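Moesin/ezrin/radixin homolog 2 (Drosophila melanogaster, PDB 7EDR) is the fly Merlin, a FERM-domain protein of the ezrin-radixin-moesin family that binds its own C-terminal domain and probably binds lipids at the membrane. Local coordinates at residues C[86-90]-C[293-298]; C[205-209]-C[220-225]; C[209-213]-C[271-275]. All blocks are in the same frame, centred on the assembly; numbering follows the deposited sequence.

Contact 1: C[86-90]-C[293-298]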
ATOM      1  N   LYS C  86      23.833   8.391   4.578  1.00 24.40           N
ATOM      2  CA  LYS C  86      23.663   9.674   5.246  1.00 26.45           C
ATOM      3  C   LYS C  86      22.408   9.691   6.114  1.00 25.72           C
ATOM      4  O   LYS C  86      22.340  10.448   7.101  1.00 21.25           O
ATOM      5  CB  LYS C  86      23.621  10.790   4.195  1.00 22.11           C
ATOM      6  CG  LYS C  86      23.476  12.200   4.730  1.00 21.37           C
ATOM      7  CD  LYS C  86      23.560  13.173   3.565  1.00 25.97           C
ATOM      8  CE  LYS C  86      23.506  14.606   4.033  1.00 24.33           C
ATOM      9  NZ  LYS C  86      23.526  15.511   2.856  1.00 30.60           N
ATOM     10  N   PHE C  87      21.433   8.850   5.766  1.00 19.87           N
ATOM     11  CA  PHE C  87      20.162   8.739   6.462  1.00 21.81           C
ATOM     12  C   PHE C  87      19.927   7.281   6.819  1.00 21.24           C
ATOM     13  O   PHE C  87      20.382   6.367   6.114  1.00 19.56           O
ATOM     14  CB  PHE C  87      19.000   9.275   5.603  1.00 21.20           C
ATOM     15  CG  PHE C  87      19.244  10.653   5.086  1.00 23.46           C
ATOM     16  CD1 PHE C  87      19.651  10.850   3.775  1.00 19.06           C
ATOM     17  CD2 PHE C  87      19.107  11.762   5.930  1.00 21.69           C
ATOM     18  CE1 PHE C  87      19.910  12.147   3.284  1.00 21.62           C
ATOM     19  CE2 PHE C  87      19.363  13.066   5.456  1.00 22.38           C
ATOM     20  CZ  PHE C  87      19.765  13.255   4.127  1.00 25.39           C
ATOM     21  N   PHE C  88      19.216   7.075   7.925  1.00 16.55           N
ATOM     22  CA  PHE C  88      18.982   5.739   8.439  1.00 21.15           C
ATOM     23  C   PHE C  88      17.493   5.454   8.508  1.00 20.68           C
ATOM     24  O   PHE C  88      16.709   6.333   8.887  1.00 20.89           O
ATOM     25  CB  PHE C  88      19.571   5.560   9.840  1.00 19.58           C
ATOM     26  CG  PHE C  88      21.039   5.703   9.893  1.00 21.65           C
ATOM     27  CD1 PHE C  88      21.627   6.948   9.834  1.00 18.93           C
ATOM     28  CD2 PHE C  88      21.847   4.580  10.021  1.00 21.18           C
ATOM     29  CE1 PHE C  88      23.006   7.072   9.897  1.00 24.69           C
ATOM     30  CE2 PHE C  88      23.216   4.702  10.082  1.00 18.23           C
ATOM     31  CZ  PHE C  88      23.802   5.937  10.026  1.00 18.68           C
ATOM     32  N   PRO C  89      17.081   4.237   8.184  1.00 20.23           N
ATOM     33  CA  PRO C  89      15.667   3.877   8.304  1.00 21.00           C
ATOM     34  C   PRO C  89      15.230   3.887   9.762  1.00 26.12           C
ATOM     35  O   PRO C  89      16.050   3.914  10.690  1.00 21.65           O
ATOM     36  CB  PRO C  89      15.614   2.466   7.710  1.00 24.48           C
ATOM     37  CG  PRO C  89      17.009   1.911   7.977  1.00 23.71           C
ATOM     38  CD  PRO C  89      17.939   3.090   7.833  1.00 19.74           C
ATOM     39  N   GLU C  90      13.906   3.888   9.969  1.00 29.57           N
ATOM     40  CA  GLU C  90      13.410   3.808  11.340  1.00 26.33           C
ATOM     41  C   GLU C  90      13.328   2.369  11.826  1.00 23.74           C
ATOM     42  O   GLU C  90      13.525   2.120  13.016  1.00 28.24           O
ATOM     43  CB  GLU C  90      12.052   4.491  11.468  1.00 23.33           C
ATOM     44  CG  GLU C  90      12.102   5.990  11.310  1.00 23.21           C
ATOM     45  CD  GLU C  90      10.716   6.626  11.398  1.00 26.91           C
ATOM     46  OE1 GLU C  90       9.957   6.241  12.323  1.00 29.96           O
ATOM     47  OE2 GLU C  90      10.381   7.503  10.554  1.00 22.29           O
ATOM     48  N   LEU C 293      12.307  11.919   4.214  1.00 19.27           N
ATOM     49  CA  LEU C 293      12.128  10.475   4.295  1.00 19.69           C
ATOM     50  C   LEU C 293      11.109  10.119   5.348  1.00 20.53           C
ATOM     51  O   LEU C 293      10.423   9.102   5.215  1.00 20.56           O
ATOM     52  CB  LEU C 293      13.445   9.757   4.598  1.00 15.81           C
ATOM     53  CG  LEU C 293      14.439   9.831   3.453  1.00 19.90           C
ATOM     54  CD1 LEU C 293      15.784   9.306   3.858  1.00 19.95           C
ATOM     55  CD2 LEU C 293      13.903   9.031   2.302  1.00 24.56           C
ATOM     56  N   TYR C 294      11.007  10.942   6.397  1.00 18.43           N
ATOM     57  CA  TYR C 294      10.008  10.707   7.431  1.00 20.27           C
ATOM     58  C   TYR C 294       8.605  10.625   6.824  1.00 19.25           C
ATOM     59  O   TYR C 294       7.832   9.712   7.143  1.00 17.78           O
ATOM     60  CB  TYR C 294      10.093  11.815   8.492  1.00 18.55           C
ATOM     61  CG  TYR C 294       9.171  11.611   9.669  1.00 19.63           C
ATOM     62  CD1 TYR C 294       7.859  12.093   9.652  1.00 19.73           C
ATOM     63  CD2 TYR C 294       9.606  10.913  10.801  1.00 22.78           C
ATOM     64  CE1 TYR C 294       7.002  11.896  10.734  1.00 20.99           C
ATOM     65  CE2 TYR C 294       8.763  10.708  11.887  1.00 20.55           C
ATOM     66  CZ  TYR C 294       7.462  11.200  11.854  1.00 23.60           C
ATOM     67  OH  TYR C 294       6.634  10.987  12.945  1.00 25.24           O
ATOM     68  N   MET C 295       8.270  11.564   5.931  1.00 18.18           N
ATOM     69  CA  MET C 295       6.970  11.546   5.269  1.00 20.88           C
ATOM     70  C   MET C 295       6.890  10.462   4.200  1.00 22.07           C
ATOM     71  O   MET C 295       5.850   9.813   4.062  1.00 19.19           O
ATOM     72  CB  MET C 295       6.673  12.907   4.651  1.00 21.83           C
ATOM     73  CG  MET C 295       6.589  14.039   5.653  1.00 26.47           C
ATOM     74  SD  MET C 295       5.229  13.815   6.825  1.00 26.78           S
ATOM     75  CE  MET C 295       5.292  15.428   7.614  1.00 27.56           C
ATOM     76  N   ARG C 296       7.965  10.267   3.426  1.00 20.25           N
ATOM     77  CA  ARG C 296       7.948   9.267   2.363  1.00 23.20           C
ATOM     78  C   ARG C 296       7.818   7.857   2.934  1.00 25.39           C
ATOM     79  O   ARG C 296       7.091   7.020   2.387  1.00 24.53           O
ATOM     80  CB  ARG C 296       9.214   9.385   1.507  1.00 24.83           C
ATOM     81  CG  ARG C 296       9.250  10.618   0.611  1.00 25.53           C
ATOM     82  CD  ARG C 296      10.552  10.690  -0.138  1.00 31.11           C
ATOM     83  NE  ARG C 296      10.762   9.481  -0.949  1.00 35.45           N
ATOM     84  CZ  ARG C 296      11.819   9.273  -1.730  1.00 28.86           C
ATOM     85  NH1 ARG C 296      12.770  10.190  -1.809  1.00 25.20           N
ATOM     86  NH2 ARG C 296      11.921   8.144  -2.425  1.00 30.86           N
ATOM     87  N   ARG C 297       8.519   7.584   4.031  1.00 20.50           N
ATOM     88  CA  ARG C 297       8.405   6.309   4.730  1.00 23.27           C
ATOM     89  C   ARG C 297       6.946   5.973   5.049  1.00 24.68           C
ATOM     90  O   ARG C 297       6.537   4.803   5.003  1.00 24.35           O
ATOM     91  CB  ARG C 297       9.257   6.398   6.010  1.00 21.68           C
ATOM     92  CG  ARG C 297       9.298   5.228   6.927  1.00 24.64           C
ATOM     93  CD  ARG C 297      10.364   5.489   8.009  1.00 23.41           C
ATOM     94  NE  ARG C 297      11.665   5.683   7.385  1.00 24.89           N
ATOM     95  CZ  ARG C 297      12.424   6.770   7.487  1.00 24.11           C
ATOM     96  NH1 ARG C 297      12.059   7.803   8.237  1.00 19.07           N
ATOM     97  NH2 ARG C 297      13.583   6.808   6.833  1.00 25.40           N
ATOM     98  N   ARG C 298       6.143   6.985   5.375  1.00 22.67           N
ATOM     99  CA  ARG C 298       4.741   6.781   5.732  1.00 27.61           C
ATOM    100  C   ARG C 298       3.799   6.755   4.532  1.00 24.58           C
ATOM    101  O   ARG C 298       2.593   6.577   4.720  1.00 24.38           O
ATOM    102  CB  ARG C 298       4.306   7.849   6.739  1.00 19.37           C
ATOM    103  CG  ARG C 298       5.164   7.748   7.946  1.00 20.65           C
ATOM    104  CD  ARG C 298       5.107   8.879   8.919  1.00 19.40           C
ATOM    105  NE  ARG C 298       5.543   8.381  10.222  1.00 19.46           N
ATOM    106  CZ  ARG C 298       6.807   8.098  10.542  1.00 25.89           C
ATOM    107  NH1 ARG C 298       7.792   8.276   9.655  1.00 22.84           N
ATOM    108  NH2 ARG C 298       7.100   7.635  11.758  1.00 23.70           N
TER
HETATM  109  O   HOH W   1      15.898   8.273   7.167  1.00 18.31           O

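Contact 2: C[205-209]-C[220-225]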
ATOM      1  N   GLY C 205      22.102   6.210  14.633  1.00 21.34           N
ATOM      2  CA  GLY C 205      21.419   7.152  13.768  1.00 24.46           C
ATOM      3  C   GLY C 205      21.198   8.539  14.332  1.00 27.59           C
ATOM      4  O   GLY C 205      20.229   9.202  13.948  1.00 30.98           O
ATOM      5  N   VAL C 206      22.070   9.012  15.216  1.00 25.04           N
ATOM      6  CA  VAL C 206      21.977  10.368  15.744  1.00 22.38           C
ATOM      7  C   VAL C 206      23.156  11.162  15.214  1.00 26.03           C
ATOM      8  O   VAL C 206      24.313  10.810  15.460  1.00 28.18           O
ATOM      9  CB  VAL C 206      21.969  10.391  17.280  1.00 24.89           C
ATOM     10  CG1 VAL C 206      21.735  11.806  17.767  1.00 22.33           C
ATOM     11  CG2 VAL C 206      20.918   9.450  17.832  1.00 24.07           C
ATOM     12  N   ASN C 207      22.877  12.239  14.497  1.00 28.50           N
ATOM     13  CA  ASN C 207      23.916  13.194  14.152  1.00 23.63           C
ATOM     14  C   ASN C 207      23.953  14.222  15.271  1.00 23.56           C
ATOM     15  O   ASN C 207      22.958  14.914  15.505  1.00 29.57           O
ATOM     16  CB  ASN C 207      23.642  13.841  12.794  1.00 24.72           C
ATOM     17  CG  ASN C 207      23.315  12.806  11.701  1.00 28.73           C
ATOM     18  OD1 ASN C 207      24.215  12.240  11.086  1.00 26.56           O
ATOM     19  ND2 ASN C 207      22.024  12.566  11.462  1.00 24.70           N
ATOM     20  N   TYR C 208      25.078  14.293  15.981  1.00 25.49           N
ATOM     21  CA  TYR C 208      25.257  15.185  17.126  1.00 28.06           C
ATOM     22  C   TYR C 208      25.961  16.478  16.727  1.00 27.89           C
ATOM     23  O   TYR C 208      26.936  16.458  15.969  1.00 27.95           O
ATOM     24  CB  TYR C 208      26.080  14.512  18.225  1.00 25.40           C
ATOM     25  CG  TYR C 208      25.427  13.324  18.887  1.00 27.78           C
ATOM     26  CD1 TYR C 208      24.686  13.484  20.056  1.00 25.62           C
ATOM     27  CD2 TYR C 208      25.565  12.044  18.358  1.00 22.10           C
ATOM     28  CE1 TYR C 208      24.101  12.414  20.687  1.00 23.81           C
ATOM     29  CE2 TYR C 208      24.977  10.959  18.975  1.00 26.53           C
ATOM     30  CZ  TYR C 208      24.245  11.151  20.145  1.00 27.70           C
ATOM     31  OH  TYR C 208      23.639  10.085  20.765  1.00 25.27           O
ATOM     32  N   PHE C 209      25.488  17.601  17.269  1.00 24.31           N
ATOM     33  CA  PHE C 209      26.150  18.872  17.045  1.00 27.75           C
ATOM     34  C   PHE C 209      26.088  19.679  18.331  1.00 29.59           C
ATOM     35  O   PHE C 209      25.092  19.612  19.065  1.00 28.44           O
ATOM     36  CB  PHE C 209      25.525  19.670  15.898  1.00 27.41           C
ATOM     37  CG  PHE C 209      25.445  18.898  14.626  1.00 28.53           C
ATOM     38  CD1 PHE C 209      26.464  18.965  13.698  1.00 26.60           C
ATOM     39  CD2 PHE C 209      24.358  18.066  14.376  1.00 27.94           C
ATOM     40  CE1 PHE C 209      26.407  18.236  12.539  1.00 26.30           C
ATOM     41  CE2 PHE C 209      24.293  17.340  13.232  1.00 26.77           C
ATOM     42  CZ  PHE C 209      25.322  17.430  12.297  1.00 30.37           C
ATOM     43  N   TRP C 220      23.724  19.302  23.176  1.00 35.11           N
ATOM     44  CA  TRP C 220      23.899  18.602  21.908  1.00 31.99           C
ATOM     45  C   TRP C 220      22.580  18.582  21.145  1.00 33.58           C
ATOM     46  O   TRP C 220      21.538  18.192  21.696  1.00 29.90           O
ATOM     47  CB  TRP C 220      24.403  17.171  22.122  1.00 31.50           C
ATOM     48  CG  TRP C 220      25.781  17.102  22.696  1.00 33.25           C
ATOM     49  CD1 TRP C 220      26.120  16.932  24.018  1.00 35.81           C
ATOM     50  CD2 TRP C 220      27.009  17.213  21.978  1.00 29.17           C
ATOM     51  NE1 TRP C 220      27.489  16.931  24.156  1.00 32.19           N
ATOM     52  CE2 TRP C 220      28.056  17.107  22.919  1.00 33.17           C
ATOM     53  CE3 TRP C 220      27.328  17.406  20.631  1.00 30.99           C
ATOM     54  CZ2 TRP C 220      29.398  17.182  22.550  1.00 33.93           C
ATOM     55  CZ3 TRP C 220      28.655  17.476  20.264  1.00 33.01           C
ATOM     56  CH2 TRP C 220      29.678  17.355  21.219  1.00 36.29           C
ATOM     57  N   LEU C 221      22.631  19.033  19.893  1.00 28.29           N
ATOM     58  CA  LEU C 221      21.552  18.798  18.950  1.00 25.98           C
ATOM     59  C   LEU C 221      21.746  17.425  18.314  1.00 28.91           C
ATOM     60  O   LEU C 221      22.816  17.124  17.772  1.00 25.78           O
ATOM     61  CB  LEU C 221      21.532  19.883  17.872  1.00 25.83           C
ATOM     62  CG  LEU C 221      20.435  19.710  16.824  1.00 27.25           C
ATOM     63  CD1 LEU C 221      19.063  20.054  17.417  1.00 24.37           C
ATOM     64  CD2 LEU C 221      20.738  20.543  15.587  1.00 23.72           C
ATOM     65  N   GLY C 222      20.714  16.585  18.393  1.00 29.27           N
ATOM     66  CA  GLY C 222      20.739  15.304  17.712  1.00 26.65           C
ATOM     67  C   GLY C 222      19.700  15.215  16.609  1.00 26.54           C
ATOM     68  O   GLY C 222      18.506  15.038  16.895  1.00 23.25           O
ATOM     69  N   VAL C 223      20.130  15.348  15.352  1.00 20.14           N
ATOM     70  CA  VAL C 223      19.229  15.192  14.209  1.00 24.18           C
ATOM     71  C   VAL C 223      19.103  13.707  13.875  1.00 24.59           C
ATOM     72  O   VAL C 223      20.099  13.054  13.540  1.00 25.38           O
ATOM     73  CB  VAL C 223      19.737  15.966  12.987  1.00 24.06           C
ATOM     74  CG1 VAL C 223      18.694  15.943  11.881  1.00 20.49           C
ATOM     75  CG2 VAL C 223      20.139  17.377  13.356  1.00 21.43           C
ATOM     76  N   THR C 224      17.878  13.181  13.938  1.00 21.97           N
ATOM     77  CA  THR C 224      17.605  11.765  13.716  1.00 20.29           C
ATOM     78  C   THR C 224      16.560  11.589  12.620  1.00 22.06           C
ATOM     79  O   THR C 224      15.920  12.542  12.163  1.00 18.41           O
ATOM     80  CB  THR C 224      17.091  11.077  14.994  1.00 22.52           C
ATOM     81  OG1 THR C 224      15.670  11.311  15.143  1.00 20.97           O
ATOM     82  CG2 THR C 224      17.833  11.610  16.214  1.00 22.11           C
ATOM     83  N   SER C 225      16.362  10.321  12.243  1.00 22.77           N
ATOM     84  CA  SER C 225      15.315   9.957  11.298  1.00 21.26           C
ATOM     85  C   SER C 225      13.921  10.321  11.801  1.00 22.07           C
ATOM     86  O   SER C 225      12.997  10.453  10.990  1.00 21.27           O
ATOM     87  CB  SER C 225      15.358   8.453  11.039  1.00 22.55           C
ATOM     88  OG  SER C 225      14.933   7.750  12.197  1.00 24.25           O
TER
HETATM   89  O   HOH W   2      18.513   8.253  12.378  1.00 19.52           O

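Contact 3: C[209-213]-C[271-275]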
ATOM      1  N   PHE C 209      25.488  17.601  17.269  1.00 24.31           N
ATOM      2  CA  PHE C 209      26.150  18.872  17.045  1.00 27.75           C
ATOM      3  C   PHE C 209      26.088  19.679  18.331  1.00 29.59           C
ATOM      4  O   PHE C 209      25.092  19.612  19.065  1.00 28.44           O
ATOM      5  CB  PHE C 209      25.525  19.670  15.898  1.00 27.41           C
ATOM      6  CG  PHE C 209      25.445  18.898  14.626  1.00 28.53           C
ATOM      7  CD1 PHE C 209      26.464  18.965  13.698  1.00 26.60           C
ATOM      8  CD2 PHE C 209      24.358  18.066  14.376  1.00 27.94           C
ATOM      9  CE1 PHE C 209      26.407  18.236  12.539  1.00 26.30           C
ATOM     10  CE2 PHE C 209      24.293  17.340  13.232  1.00 26.77           C
ATOM     11  CZ  PHE C 209      25.322  17.430  12.297  1.00 30.37           C
ATOM     12  N   PRO C 210      27.136  20.417  18.633  1.00 33.17           N
ATOM     13  CA  PRO C 210      27.171  21.161  19.890  1.00 28.10           C
ATOM     14  C   PRO C 210      26.487  22.504  19.730  1.00 30.99           C
ATOM     15  O   PRO C 210      26.778  23.246  18.790  1.00 29.85           O
ATOM     16  CB  PRO C 210      28.669  21.304  20.156  1.00 28.94           C
ATOM     17  CG  PRO C 210      29.271  21.375  18.761  1.00 26.25           C
ATOM     18  CD  PRO C 210      28.371  20.587  17.841  1.00 28.84           C
ATOM     19  N   ILE C 211      25.560  22.823  20.628  1.00 32.74           N
ATOM     20  CA  ILE C 211      24.768  24.035  20.515  1.00 35.65           C
ATOM     21  C   ILE C 211      24.721  24.705  21.881  1.00 37.53           C
ATOM     22  O   ILE C 211      25.156  24.149  22.889  1.00 37.49           O
ATOM     23  CB  ILE C 211      23.334  23.765  19.995  1.00 33.71           C
ATOM     24  CG1 ILE C 211      22.573  22.845  20.952  1.00 28.49           C
ATOM     25  CG2 ILE C 211      23.371  23.135  18.627  1.00 30.15           C
ATOM     26  CD1 ILE C 211      21.156  22.587  20.535  1.00 25.14           C
ATOM     27  N   THR C 212      24.177  25.918  21.889  1.00 34.55           N
ATOM     28  CA  THR C 212      23.851  26.651  23.105  1.00 36.88           C
ATOM     29  C   THR C 212      22.443  27.203  22.963  1.00 39.94           C
ATOM     30  O   THR C 212      22.094  27.747  21.907  1.00 40.04           O
ATOM     31  CB  THR C 212      24.837  27.801  23.354  1.00 37.56           C
ATOM     32  OG1 THR C 212      25.149  28.435  22.107  1.00 35.19           O
ATOM     33  CG2 THR C 212      26.124  27.288  23.997  1.00 37.07           C
ATOM     34  N   ASN C 213      21.630  27.050  24.010  1.00 40.76           N
ATOM     35  CA  ASN C 213      20.328  27.702  24.040  1.00 40.09           C
ATOM     36  C   ASN C 213      20.551  29.168  24.408  1.00 49.65           C
ATOM     37  O   ASN C 213      21.681  29.667  24.391  1.00 46.92           O
ATOM     38  CB  ASN C 213      19.373  26.991  24.992  1.00 37.46           C
ATOM     39  CG  ASN C 213      19.811  27.082  26.442  1.00 46.24           C
ATOM     40  OD1 ASN C 213      20.902  27.567  26.740  1.00 45.36           O
ATOM     41  ND2 ASN C 213      18.969  26.587  27.353  1.00 42.78           N
ATOM     42  N   ILE C 271      15.182  28.883  19.728  1.00 43.75           N
ATOM     43  CA  ILE C 271      16.421  29.330  19.111  1.00 39.85           C
ATOM     44  C   ILE C 271      17.575  28.566  19.739  1.00 38.65           C
ATOM     45  O   ILE C 271      17.511  28.151  20.901  1.00 42.40           O
ATOM     46  CB  ILE C 271      16.587  30.866  19.277  1.00 42.70           C
ATOM     47  CG1 ILE C 271      16.012  31.628  18.081  1.00 42.07           C
ATOM     48  CG2 ILE C 271      18.036  31.294  19.513  1.00 45.73           C
ATOM     49  CD1 ILE C 271      14.553  31.378  17.781  1.00 45.36           C
ATOM     50  N   PHE C 272      18.622  28.337  18.957  1.00 33.02           N
ATOM     51  CA  PHE C 272      19.852  27.840  19.541  1.00 39.27           C
ATOM     52  C   PHE C 272      20.997  28.312  18.666  1.00 39.28           C
ATOM     53  O   PHE C 272      20.798  28.720  17.519  1.00 41.58           O
ATOM     54  CB  PHE C 272      19.836  26.312  19.697  1.00 37.40           C
ATOM     55  CG  PHE C 272      19.734  25.569  18.393  1.00 37.24           C
ATOM     56  CD1 PHE C 272      20.856  25.382  17.589  1.00 32.88           C
ATOM     57  CD2 PHE C 272      18.522  25.038  17.980  1.00 36.43           C
ATOM     58  CE1 PHE C 272      20.770  24.689  16.389  1.00 36.58           C
ATOM     59  CE2 PHE C 272      18.430  24.341  16.777  1.00 35.12           C
ATOM     60  CZ  PHE C 272      19.553  24.166  15.982  1.00 32.80           C
ATOM     61  N   TYR C 273      22.202  28.266  19.214  1.00 34.60           N
ATOM     62  CA  TYR C 273      23.353  28.782  18.496  1.00 38.12           C
ATOM     63  C   TYR C 273      24.294  27.650  18.137  1.00 36.57           C
ATOM     64  O   TYR C 273      24.458  26.687  18.898  1.00 37.35           O
ATOM     65  CB  TYR C 273      24.071  29.853  19.316  1.00 42.58           C
ATOM     66  CG  TYR C 273      23.206  31.066  19.540  1.00 40.35           C
ATOM     67  CD1 TYR C 273      22.374  31.159  20.657  1.00 41.98           C
ATOM     68  CD2 TYR C 273      23.182  32.098  18.614  1.00 42.55           C
ATOM     69  CE1 TYR C 273      21.561  32.270  20.859  1.00 40.92           C
ATOM     70  CE2 TYR C 273      22.376  33.216  18.805  1.00 43.47           C
ATOM     71  CZ  TYR C 273      21.570  33.300  19.928  1.00 45.68           C
ATOM     72  OH  TYR C 273      20.766  34.416  20.098  1.00 48.81           O
ATOM     73  N   SER C 274      24.884  27.764  16.959  1.00 34.83           N
ATOM     74  CA  SER C 274      25.817  26.769  16.458  1.00 38.94           C
ATOM     75  C   SER C 274      26.888  27.531  15.698  1.00 43.57           C
ATOM     76  O   SER C 274      26.567  28.297  14.786  1.00 43.22           O
ATOM     77  CB  SER C 274      25.106  25.743  15.570  1.00 32.78           C
ATOM     78  OG  SER C 274      26.034  25.069  14.739  1.00 35.32           O
ATOM     79  N   GLN C 275      28.150  27.321  16.065  1.00 43.52           N
ATOM     80  CA  GLN C 275      29.179  28.334  15.845  1.00 46.41           C
ATOM     81  C   GLN C 275      29.912  28.240  14.518  1.00 47.53           C
ATOM     82  O   GLN C 275      30.701  29.139  14.219  1.00 54.86           O
ATOM     83  CB  GLN C 275      30.221  28.292  16.971  1.00 49.11           C
ATOM     84  CG  GLN C 275      29.649  28.550  18.348  1.00 45.83           C
ATOM     85  CD  GLN C 275      28.976  29.894  18.433  1.00 49.82           C
ATOM     86  OE1 GLN C 275      29.417  30.867  17.802  1.00 49.45           O
ATOM     87  NE2 GLN C 275      27.881  29.959  19.194  1.00 49.11           N
TER
HETATM   88  O   HOH W   3      27.193  23.195  15.969  1.00 39.85           O

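Contact 1: C[86-90]-C[293-298]
Here two lobes of the FERM cloverleaf meet: loop 86-90, which leaves the last strand of the ubiquitin-like lobe, lies against the C-terminal end of helix 277-297, the long helix that closes the PH-like lobe. The contact is buried, and charge dominates it. The carboxylate of E90 serves two arginines at once. Its OE2 takes a hydrogen bond from R297 NH1 at 2.9 Å and another from R298 NH1 at 2.8 Å, while E90 OE1 receives R298 NH2 at 3.2 Å. R298 therefore meets the carboxylate with both terminal nitrogens, a bidentate salt bridge, and R297 joins it to make a network. R297 has a second charged partner, E95, whose carboxylate also accepts the backbone NH of E90, so the guanidinium of R297 is paired with two acids, E90 and E95.

Around these charges the packing is modest. The aliphatic CG of E90 sits over one face of the R297 guanidinium, and E90 OE2 comes within 3.5 Å of Y294 CD2. At the other end of the loop, F87 points toward the helix and puts its CB 3.7 Å from L293 CD1; its side chain also touches L286 and N290, farther back on the same helix.

Water and backbone complete the join. R298 NH1 donates to Y294 O at 2.9 Å, which holds the arginine against the end of its own helix. One water joins the loop backbone to R297: it donates to F88 O at 2.7 Å and accepts from R297 NH2 at 2.8 Å.

Contact 2: C[205-209]-C[220-225]
Strands 207-212 and 218-223 run antiparallel, and their side chains alternate between two faces. On one face F209, L221, N207 and V223 come together: F209 lays CE2 4.2 Å from V223 CG2 and its CB 4.5 Å from L221 CB, and the F209 side chain also packs on I279, I283 and L286 of helix 277-297. On the other face G222 leaves a hollow. V206 fills it, its CG1 reaching 3.6 Å from G222 CA, where a CB on that residue would clash. Farther along the strands the W220 indole packs against Y208, its CE3 4.0 Å from Y208 CB, and K236 makes cation-pi contacts with both rings. Backbone bonds set the register: F209 N to L221 O at 2.8 Å, L221 N to F209 O at 2.7 Å, with N207 and V223 paired likewise. N207 ND2 adds a bond to V223 O at 2.9 Å. This is a beta hairpin, the one that opens the PH-like lobe of the FERM domain.

Contact 3: C[209-213]-C[271-275]
Two backbone hydrogen bonds carry this contact: Y273 N donates one to T212 O at 2.7 Å, and T212 N donates one to Y273 O at 3.1 Å. Together they make one antiparallel hydrogen-bonded bridge, T212 with Y273, at the place where the two sheets of the PH-like lobe come together along an edge. Strand 207-212 is outermost in the four-stranded sheet and strand 270-273 is outermost in the three-stranded one. Their short axes stand at 117°, far from antiparallel, so the strands pair for a single bridge and then diverge.

Weaker polar contacts surround the pair. I211 CA lies 3.1 Å from Y273 O and F272 CA 3.3 Å from T212 O, both as CA-H...O contacts. A water crosses the gap on the other side of I211 from the bridge, donating to P210 O at 2.9 Å and to S274 OG at 2.5 Å; that hydroxyl is also hydrogen-bonded to N280 at the start of the long helix. The CA-to-CB bond of N213 points away from 271-275, and its OD1 accepts from T217 N.

Packing fills what the bonds leave open. I211 points toward the opposite strand, with its CG2 3.5 Å from F272 CD1 and its CD1 over one face of the ring. F272 also meets the F258 ring, touches L221, and packs on an aromatic side chain of another chain of the assembly. Toward the outside, Y273 turns its ring edge to T212 O and N213 O, while T212 OG1 comes to 3.3 Å from Y273 CB.

From the N terminus, the chain builds the ubiquitin-like lobe and reaches loop 86-90, whose partner 293-298 comes only at the end of the last helix. Contact 1 thus closes a loop of some 200 residues, holding the helical central lobe and the PH-like sheets. Contacts 2 and 3 nest inside it and share F209: strand 207-212 first closes the short hairpin of contact 2, then reaches onward to 271-275 in contact 3, joining the second sheet. Contacts 1 and 2 touch through S225, which packs on F88, E90 and Y294. Contact 3 lies about 25 Å from contact 1, centre to centre, with helix 277-297 leading from one to the other.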